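Local atomic coordinates of orotidine 5'-phosphate decarboxylase (Lactobacillus acidophilus, PDB entry 3TFX), a protein that probably catalyses the decarboxylation of orotidine 5'-monophosphate to uridine 5'-monophosphate, the final step of de novo UMP synthesis, as a homodimer. Residues N70-G75 / S95-S100; Q145-A150 / H172-D177. All blocks are in the same frame, centred on the assembly; numbering follows the deposited sequence.

Contact 1: residues N70-G75 / S95-S100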
loop_
_atom_site.group_PDB
_atom_site.type_symbol
_atom_site.label_atom_id
_atom_site.label_comp_id
_atom_site.label_asym_id
_atom_site.label_seq_id
_atom_site.Cartn_x
_atom_site.Cartn_y
_atom_site.Cartn_z
ATOM N N ASN A 70 -6.427 -12.118 2.638
ATOM C CA ASN A 70 -5.352 -13.012 3.110
ATOM C C ASN A 70 -3.955 -12.381 3.039
ATOM O O ASN A 70 -3.137 -12.575 3.927
ATOM C CB ASN A 70 -5.359 -14.369 2.387
ATOM C CG ASN A 70 -4.246 -15.315 2.895
ATOM O OD1 ASN A 70 -3.273 -15.607 2.170
ATOM N ND2 ASN A 70 -4.375 -15.775 4.155
ATOM N N THR A 71 -3.696 -11.610 1.988
ATOM C CA THR A 71 -2.384 -10.986 1.805
ATOM C C THR A 71 -2.197 -9.860 2.833
ATOM O O THR A 71 -1.113 -9.694 3.401
ATOM C CB THR A 71 -2.203 -10.488 0.363
ATOM O OG1 THR A 71 -2.398 -11.579 -0.543
ATOM C CG2 THR A 71 -0.815 -9.919 0.130
ATOM N N VAL A 72 -3.266 -9.118 3.093
ATOM C CA VAL A 72 -3.218 -8.022 4.066
ATOM C C VAL A 72 -3.071 -8.586 5.473
ATOM O O VAL A 72 -2.349 -8.023 6.302
ATOM C CB VAL A 72 -4.442 -7.075 3.936
ATOM C CG1 VAL A 72 -4.384 -5.937 4.974
ATOM C CG2 VAL A 72 -4.492 -6.500 2.514
ATOM N N TYR A 73 -3.704 -9.720 5.733
ATOM C CA TYR A 73 -3.498 -10.409 7.009
ATOM C C TYR A 73 -2.002 -10.589 7.250
ATOM O O TYR A 73 -1.485 -10.231 8.303
ATOM C CB TYR A 73 -4.203 -11.769 7.017
ATOM C CG TYR A 73 -3.947 -12.591 8.259
ATOM C CD1 TYR A 73 -4.822 -12.543 9.345
ATOM C CD2 TYR A 73 -2.837 -13.428 8.338
ATOM C CE1 TYR A 73 -4.576 -13.308 10.503
ATOM C CE2 TYR A 73 -2.585 -14.192 9.474
ATOM C CZ TYR A 73 -3.457 -14.131 10.552
ATOM O OH TYR A 73 -3.196 -14.905 11.661
ATOM N N ASN A 74 -1.305 -11.106 6.245
ATOM C CA ASN A 74 0.100 -11.423 6.378
ATOM C C ASN A 74 0.998 -10.208 6.344
ATOM O O ASN A 74 1.998 -10.175 7.052
ATOM C CB ASN A 74 0.512 -12.450 5.330
ATOM C CG ASN A 74 -0.048 -13.840 5.635
ATOM O OD1 ASN A 74 0.059 -14.336 6.766
ATOM N ND2 ASN A 74 -0.627 -14.475 4.628
ATOM N N GLY A 75 0.636 -9.212 5.532
ATOM C CA GLY A 75 1.334 -7.917 5.536
ATOM C C GLY A 75 1.241 -7.257 6.904
ATOM O O GLY A 75 2.251 -6.821 7.474
ATOM N N SER A 95 -14.687 -4.481 3.658
ATOM C CA SER A 95 -14.935 -4.923 5.022
ATOM C C SER A 95 -14.074 -6.093 5.509
ATOM O O SER A 95 -13.509 -6.047 6.615
ATOM C CB SER A 95 -16.405 -5.327 5.147
ATOM O OG SER A 95 -16.666 -5.653 6.483
ATOM N N GLN A 96 -14.008 -7.155 4.707
ATOM C CA GLN A 96 -13.249 -8.342 5.098
ATOM C C GLN A 96 -11.744 -8.069 5.189
ATOM O O GLN A 96 -11.054 -8.595 6.074
ATOM C CB GLN A 96 -13.533 -9.538 4.173
ATOM C CG GLN A 96 -12.760 -10.803 4.598
ATOM C CD GLN A 96 -13.125 -11.280 6.007
ATOM O OE1 GLN A 96 -14.309 -11.454 6.323
ATOM N NE2 GLN A 96 -12.109 -11.494 6.859
HETATM N N MSE A 97 -11.249 -7.240 4.276
HETATM C CA MSE A 97 -9.835 -6.881 4.266
HETATM C C MSE A 97 -9.447 -6.131 5.545
HETATM O O MSE A 97 -8.369 -6.344 6.111
HETATM C CB MSE A 97 -9.514 -6.039 3.032
HETATM C CG MSE A 97 -8.037 -5.965 2.737
HETATM SE SE MSE A 97 -7.543 -4.229 1.992
HETATM C CE MSE A 97 -7.884 -3.121 3.570
ATOM N N ILE A 98 -10.340 -5.263 6.010
ATOM C CA ILE A 98 -10.084 -4.512 7.237
ATOM C C ILE A 98 -10.040 -5.478 8.434
ATOM O O ILE A 98 -9.116 -5.407 9.253
ATOM C CB ILE A 98 -11.105 -3.367 7.450
ATOM C CG1 ILE A 98 -10.992 -2.326 6.336
ATOM C CG2 ILE A 98 -10.933 -2.713 8.840
ATOM C CD1 ILE A 98 -12.156 -1.296 6.314
ATOM N N LYS A 99 -11.025 -6.381 8.520
ATOM C CA LYS A 99 -11.052 -7.393 9.585
ATOM C C LYS A 99 -9.790 -8.254 9.581
ATOM O O LYS A 99 -9.229 -8.541 10.644
ATOM C CB LYS A 99 -12.282 -8.316 9.480
ATOM C CG LYS A 99 -13.626 -7.620 9.662
ATOM C CD LYS A 99 -14.781 -8.560 9.274
ATOM C CE LYS A 99 -16.129 -7.863 9.336
ATOM N NZ LYS A 99 -17.228 -8.848 9.007
ATOM N N SER A 100 -9.348 -8.664 8.388
ATOM C CA SER A 100 -8.143 -9.502 8.265
ATOM C C SER A 100 -6.896 -8.732 8.690
ATOM O O SER A 100 -6.011 -9.272 9.335
ATOM C CB SER A 100 -8.004 -10.047 6.833
ATOM O OG SER A 100 -9.017 -11.005 6.549
#
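Val72 meets Met97, and Tyr73 meets Ser100, where helices 69-80 and 95-108 lie side by side on the outside of the TIM barrel, following the adjacent parallel strands 58-65 and 86-90. The backbones come very close here, with the CA atoms of Tyr73 and Ser100 just 4.9 Å apart; the CB atoms of the same two residues also come close.

Start at Val72 and work outward. Its CB already lies 3.9 Å from CG of Met97, which is modelled as selenomethionine. The CG1 branch, anti to the backbone N (chi1 179°), passes the main chain of the other helix, 4.2 Å from the carbonyl O of Met97. CG2 does the main touching: it sits 3.6 Å from Met97 CG and then 3.8 Å from Met97 SE, lying against the bend of that chain. The two side chains cross at about a right angle. Valine's branch meets the middle of the selenomethionine rather than its terminal methyl. Val72 also touches Asp67, one of the predicted substrate-binding residues, and Ala101 on the partner helix.

Asn70 and Thr71, at the start of the same segment, belong to the predicted substrate-binding group too, and the side chain of Met97 is about 9 Å from that of Lys64, the probable proton donor. This places the contact beside the predicted substrate site.

Tyr73 sends its ring past Ser100, touching Asp103 and Ala107. Its CD1 is 3.5 Å from the carbonyl O of Ser100, which reaches the ring obliquely. Ser100 OG is engaged within its own helix: Gln96 NE2 donates to it over 3.1 Å at 163°, with the hydroxyl oxygen lying almost in the amide plane of Gln96.

Contact 2: residues Q145-A150 / H172-D177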
loop_
_atom_site.group_PDB
_atom_site.type_symbol
_atom_site.label_atom_id
_atom_site.label_comp_id
_atom_site.label_asym_id
_atom_site.label_seq_id
_atom_site.Cartn_x
_atom_site.Cartn_y
_atom_site.Cartn_z
ATOM N N GLN A 145 -19.554 9.544 0.998
ATOM C CA GLN A 145 -18.640 8.430 0.732
ATOM C C GLN A 145 -17.646 8.260 1.883
ATOM O O GLN A 145 -17.378 7.144 2.332
ATOM C CB GLN A 145 -17.910 8.635 -0.608
ATOM C CG GLN A 145 -16.736 7.675 -0.869
ATOM C CD GLN A 145 -17.174 6.259 -1.261
ATOM O OE1 GLN A 145 -18.373 5.925 -1.278
ATOM N NE2 GLN A 145 -16.195 5.421 -1.586
ATOM N N VAL A 146 -17.133 9.385 2.367
ATOM C CA VAL A 146 -16.210 9.410 3.489
ATOM C C VAL A 146 -16.837 8.819 4.751
ATOM O O VAL A 146 -16.232 7.955 5.396
ATOM C CB VAL A 146 -15.640 10.826 3.740
ATOM C CG1 VAL A 146 -14.953 10.914 5.112
ATOM C CG2 VAL A 146 -14.653 11.183 2.637
ATOM N N LEU A 147 -18.043 9.271 5.094
ATOM C CA LEU A 147 -18.748 8.768 6.274
ATOM C C LEU A 147 -19.056 7.261 6.149
ATOM O O LEU A 147 -18.862 6.494 7.095
ATOM C CB LEU A 147 -20.016 9.589 6.525
ATOM C CG LEU A 147 -21.025 9.063 7.563
ATOM C CD1 LEU A 147 -20.384 9.034 8.926
ATOM C CD2 LEU A 147 -22.344 9.888 7.580
ATOM N N SER A 148 -19.495 6.842 4.971
ATOM C CA SER A 148 -19.791 5.428 4.688
ATOM C C SER A 148 -18.557 4.512 4.855
ATOM O O SER A 148 -18.634 3.452 5.478
ATOM C CB SER A 148 -20.360 5.304 3.272
ATOM O OG SER A 148 -20.611 3.961 2.933
ATOM N N LEU A 149 -17.427 4.935 4.295
ATOM C CA LEU A 149 -16.158 4.215 4.463
ATOM C C LEU A 149 -15.724 4.186 5.935
ATOM O O LEU A 149 -15.302 3.156 6.439
ATOM C CB LEU A 149 -15.073 4.878 3.613
ATOM C CG LEU A 149 -14.685 4.314 2.236
ATOM C CD1 LEU A 149 -15.629 3.281 1.642
ATOM C CD2 LEU A 149 -14.371 5.413 1.263
ATOM N N ALA A 150 -15.858 5.319 6.623
ATOM C CA ALA A 150 -15.484 5.398 8.029
ATOM C C ALA A 150 -16.342 4.476 8.916
ATOM O O ALA A 150 -15.801 3.709 9.714
ATOM C CB ALA A 150 -15.525 6.836 8.518
ATOM N N HIS A 172 -17.457 11.795 14.077
ATOM C CA HIS A 172 -17.703 11.569 15.504
ATOM C C HIS A 172 -19.207 11.427 15.802
ATOM O O HIS A 172 -19.614 10.457 16.439
ATOM C CB HIS A 172 -17.057 12.668 16.357
ATOM C CG HIS A 172 -17.368 12.556 17.819
ATOM N ND1 HIS A 172 -18.428 13.215 18.409
ATOM C CD2 HIS A 172 -16.758 11.862 18.807
ATOM C CE1 HIS A 172 -18.458 12.926 19.696
ATOM N NE2 HIS A 172 -17.455 12.110 19.966
ATOM N N GLU A 173 -20.008 12.376 15.312
ATOM C CA GLU A 173 -21.480 12.341 15.409
ATOM C C GLU A 173 -22.045 10.964 15.098
ATOM O O GLU A 173 -22.972 10.506 15.757
ATOM C CB GLU A 173 -22.122 13.329 14.412
ATOM C CG GLU A 173 -22.462 14.716 14.943
ATOM C CD GLU A 173 -23.814 14.778 15.678
ATOM O OE1 GLU A 173 -24.386 15.889 15.777
ATOM O OE2 GLU A 173 -24.302 13.740 16.182
ATOM N N ASN A 174 -21.497 10.329 14.063
ATOM C CA ASN A 174 -21.948 9.009 13.619
ATOM C C ASN A 174 -21.259 7.802 14.273
ATOM O O ASN A 174 -21.882 6.758 14.466
ATOM C CB ASN A 174 -21.841 8.927 12.097
ATOM C CG ASN A 174 -22.837 9.843 11.401
ATOM O OD1 ASN A 174 -23.965 9.446 11.147
ATOM N ND2 ASN A 174 -22.426 11.078 11.110
ATOM N N ILE A 175 -19.983 7.942 14.617
ATOM C CA ILE A 175 -19.186 6.791 15.063
ATOM C C ILE A 175 -18.890 6.769 16.573
ATOM O O ILE A 175 -18.795 5.701 17.163
ATOM C CB ILE A 175 -17.896 6.633 14.219
ATOM C CG1 ILE A 175 -18.272 6.288 12.766
ATOM C CG2 ILE A 175 -16.973 5.555 14.824
ATOM C CD1 ILE A 175 -17.173 6.489 11.741
ATOM N N GLY A 176 -18.742 7.934 17.189
ATOM C CA GLY A 176 -18.596 8.005 18.647
ATOM C C GLY A 176 -17.163 8.013 19.149
ATOM O O GLY A 176 -16.225 8.200 18.375
ATOM N N ASP A 177 -17.010 7.783 20.452
ATOM C CA ASP A 177 -15.744 8.003 21.166
ATOM C C ASP A 177 -14.787 6.799 21.211
ATOM O O ASP A 177 -13.599 6.954 21.532
ATOM C CB ASP A 177 -16.033 8.511 22.590
ATOM C CG ASP A 177 -16.663 9.903 22.609
ATOM O OD1 ASP A 177 -16.276 10.728 21.768
ATOM O OD2 ASP A 177 -17.548 10.173 23.456
#
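Leu147 and Asn174 hold their CA atoms 8.0 Å apart, and Ala150 and Ile175 repeat almost the same spacing one turn further along helix 142-155, where it faces the last turn of helix 168-175 on the outside of the TIM barrel. Side chains bridge this gap.

Leu147 spreads its two methyls against the amide side chain of Asn174, the pair crossing at about a right angle. CD1 meets Asn174 CB at 3.5 Å, with CG and ND2 of that residue little further off, and CD2 lies against the same amide, 3.7 Å from Asn174 ND2. The leucine CG is anti to its backbone N (chi1 169°), and its branched end lies nearer the asparagine than its CB direction would suggest. That amide is not looking to the leucine for a polar partner: ND2 donates to the carbonyl O of Lys170, one turn back in its own helix.

The second pair is plainer. Ile175 extends its CD1 across to Ala150, where it meets CB at 3.6 Å and rests against the backbone carbon too. Ile175 also touches Tyr181, Lys151 and Lys154, and Leu171 packs on both Leu147 and Ala150.

Past Ile175 the helix stops at Gly176, whose phi of 93° would bring a CB up against the carbonyl O of Ile175. The turn is tied back by His172 NE2, which donates to Asp177 OD1 over 2.6 Å. OD1 lies in the imidazole plane, but the N-H comes from above the carboxylate plane and the bond is bent, at 147°.

Across the contact everything is van der Waals: methyl on methyl at Ala150-Ile175, methyls against an amide at Leu147-Asn174. The bonds of Asn174 and His172 stay on their own side, so the pair meets through van der Waals contact alone, in a partly buried seam away from the predicted substrate site.

How the contacts relate
Both contacts pair neighbouring outer helices of one barrel, but they share no helix and their centres lie 21 Å apart. Contact 1 is buried, with three of its four touching residues enclosed, and it includes two predicted substrate-binding residues. Contact 2 is only partly buried and lies away from them. The spacing differs as well: 70-75 and 95-100 bring their backbones closer together, whereas 145-150 and 172-177 stand further apart and are bridged by side-chain ends, leucine methyls on an amide and an isoleucine CD1 on an alanine. Helix 142-155 connects the two regions, since Ile98 packs on its Met152 and Ala153. Each contact also has residues touching the second subunit.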